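Local coordinates for protein phthiocerol synthesis polyketide synthase type I PpsC (Mycobacterium tuberculosis, PDB 7AHB) that probably loads extender-unit acyl groups onto the acyl carrier protein through its acyltransferase domain, in phthiocerol synthesis, at residues L198-S203 / N296-H301. Numbering follows the deposited sequence.
Sequences LGIYAS and NPVRFH
The Tyr201 ring lies between Leu198 and Arg299: Leu198 CD2 sits over the centre of one face, and the guanidinium is beyond the other, its plane turned only 23° from the ring. Tyr201 CE2 lies over one face of the guanidinium, offset toward its rim and 3.6 Å from Arg299 NH1. Arg299 gets there because its chain bends at chi2 (-93°), bringing the head back alongside the tyrosine. Pro297 CB reaches Tyr201 CE2 obliquely, while Val298 O lies at the ring's edge. Farther along, Ser203 C covers one face of the His301 imidazole; in that ring's plane a water sits 2.7 Å from His301 ND1 and bonds weakly to Ser203 O. Ala202 O lies at the edge of the Phe300 ring, 3.4 Å from Phe300 CD2.

The backbones themselves join by a single bridge, Ile200 with Val298. Val298 N donates to Gly199 O (2.8 Å), and Tyr201 N to Val298 O (2.9 Å). His301 N, in the first turn of helix 300-308, then reaches Tyr201 O at 2.7 Å. Ile200 CG1 packs 3.7 Å from Val298 CB.

Asn296 O accepts a bond from His240 ND1; in acyltransferases a backbone carbonyl typically holds the histidine of the Ser-His pair this way, so His240 is probably that histidine. The three backbone bonds join edge strand 197-201 of the small, ferredoxin-like subdomain to the lead-in of a large-subdomain helix.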
loop_
_atom_site.group_PDB
_atom_site.type_symbol
_atom_site.label_atom_id
_atom_site.label_comp_id
_atom_site.label_asym_id
_atom_site.label_seq_id
_atom_site.Cartn_x
_atom_site.Cartn_y
_atom_site.Cartn_z
ATOM N N LEU A 198 4.018 -7.018 16.326
ATOM C CA LEU A 198 4.019 -5.650 15.819
ATOM C C LEU A 198 4.060 -5.751 14.295
ATOM O O LEU A 198 5.048 -6.223 13.732
ATOM C CB LEU A 198 5.220 -4.873 16.358
ATOM C CG LEU A 198 5.196 -3.373 16.097
ATOM C CD1 LEU A 198 6.036 -2.615 17.140
ATOM C CD2 LEU A 198 5.706 -3.052 14.687
ATOM N N GLY A 199 2.985 -5.347 13.625
ATOM C CA GLY A 199 2.868 -5.557 12.190
ATOM C C GLY A 199 3.322 -4.397 11.333
ATOM O O GLY A 199 3.982 -4.600 10.302
ATOM N N ILE A 200 2.986 -3.179 11.745
ATOM C CA ILE A 200 3.335 -1.989 10.978
ATOM C C ILE A 200 3.799 -0.910 11.939
ATOM O O ILE A 200 3.074 -0.551 12.872
ATOM C CB ILE A 200 2.162 -1.461 10.127
ATOM C CG1 ILE A 200 1.667 -2.561 9.174
ATOM C CG2 ILE A 200 2.589 -0.211 9.335
ATOM C CD1 ILE A 200 0.533 -2.116 8.249
ATOM N N TYR A 201 5.000 -0.379 11.699
ATOM C CA TYR A 201 5.424 0.868 12.340
ATOM C C TYR A 201 4.775 1.985 11.532
ATOM O O TYR A 201 5.305 2.389 10.486
ATOM C CB TYR A 201 6.940 1.004 12.343
ATOM C CG TYR A 201 7.702 -0.096 13.050
ATOM C CD1 TYR A 201 7.995 -0.006 14.394
ATOM C CD2 TYR A 201 8.137 -1.212 12.358
ATOM C CE1 TYR A 201 8.706 -1.009 15.042
ATOM C CE2 TYR A 201 8.853 -2.221 12.983
ATOM C CZ TYR A 201 9.142 -2.111 14.325
ATOM O OH TYR A 201 9.851 -3.107 14.935
ATOM N N ALA A 202 3.609 2.470 11.984
ATOM C CA ALA A 202 2.855 3.393 11.140
ATOM C C ALA A 202 3.384 4.827 11.225
ATOM O O ALA A 202 3.476 5.530 10.210
ATOM C CB ALA A 202 1.379 3.359 11.504
ATOM N N SER A 203 3.723 5.274 12.403
ATOM C CA SER A 203 4.187 6.628 12.637
ATOM C C SER A 203 4.811 6.652 14.026
ATOM O O SER A 203 4.812 5.623 14.721
ATOM C CB SER A 203 3.042 7.620 12.544
ATOM O OG SER A 203 2.217 7.537 13.678
ATOM N N ASN A 296 7.818 -9.834 7.456
ATOM C CA ASN A 296 8.478 -8.815 8.253
ATOM C C ASN A 296 7.515 -7.692 8.618
ATOM O O ASN A 296 6.555 -7.415 7.876
ATOM C CB ASN A 296 9.668 -8.227 7.485
ATOM C CG ASN A 296 10.914 -9.076 7.610
ATOM O OD1 ASN A 296 10.855 -10.203 8.093
ATOM N ND2 ASN A 296 12.052 -8.543 7.159
ATOM N N PRO A 297 7.756 -7.021 9.755
ATOM C CA PRO A 297 6.991 -5.806 10.059
ATOM C C PRO A 297 7.273 -4.729 9.024
ATOM O O PRO A 297 8.337 -4.713 8.394
ATOM C CB PRO A 297 7.485 -5.401 11.450
ATOM C CG PRO A 297 8.847 -5.982 11.538
ATOM C CD PRO A 297 8.802 -7.288 10.771
ATOM N N VAL A 298 6.294 -3.844 8.842
ATOM C CA VAL A 298 6.316 -2.832 7.792
ATOM C C VAL A 298 6.963 -1.573 8.356
ATOM O O VAL A 298 6.424 -0.953 9.271
ATOM C CB VAL A 298 4.900 -2.525 7.278
ATOM C CG1 VAL A 298 4.960 -1.396 6.229
ATOM C CG2 VAL A 298 4.232 -3.764 6.705
ATOM N N ARG A 299 8.113 -1.189 7.814
ATOM C CA ARG A 299 8.862 -0.031 8.325
ATOM C C ARG A 299 8.381 1.263 7.662
ATOM O O ARG A 299 9.130 1.992 7.008
ATOM C CB ARG A 299 10.349 -0.239 8.096
ATOM C CG ARG A 299 10.895 -1.544 8.586
ATOM C CD ARG A 299 11.440 -1.438 10.002
ATOM N NE ARG A 299 11.805 -2.745 10.535
ATOM C CZ ARG A 299 12.254 -2.959 11.766
ATOM N NH1 ARG A 299 12.453 -1.939 12.600
ATOM N NH2 ARG A 299 12.523 -4.201 12.152
ATOM N N PHE A 300 7.090 1.539 7.837
ATOM C CA PHE A 300 6.465 2.645 7.116
ATOM C C PHE A 300 6.896 3.978 7.695
ATOM O O PHE A 300 7.254 4.885 6.955
ATOM C CB PHE A 300 4.932 2.527 7.139
ATOM C CG PHE A 300 4.239 3.580 6.332
ATOM C CD1 PHE A 300 4.394 3.631 4.955
ATOM C CD2 PHE A 300 3.454 4.524 6.935
ATOM C CE1 PHE A 300 3.773 4.611 4.210
ATOM C CE2 PHE A 300 2.831 5.510 6.195
ATOM C CZ PHE A 300 2.989 5.553 4.834
ATOM N N HIS A 301 6.807 4.125 9.021
ATOM C CA HIS A 301 7.305 5.309 9.715
ATOM C C HIS A 301 8.718 5.665 9.260
ATOM O O HIS A 301 8.992 6.810 8.880
ATOM C CB HIS A 301 7.223 5.034 11.226
ATOM C CG HIS A 301 8.039 5.945 12.080
ATOM N ND1 HIS A 301 8.366 5.624 13.378
ATOM C CD2 HIS A 301 8.578 7.164 11.846
ATOM C CE1 HIS A 301 9.075 6.606 13.907
ATOM N NE2 HIS A 301 9.225 7.550 12.997
HETATM O O HOH W 1 7.495 3.656 14.934
#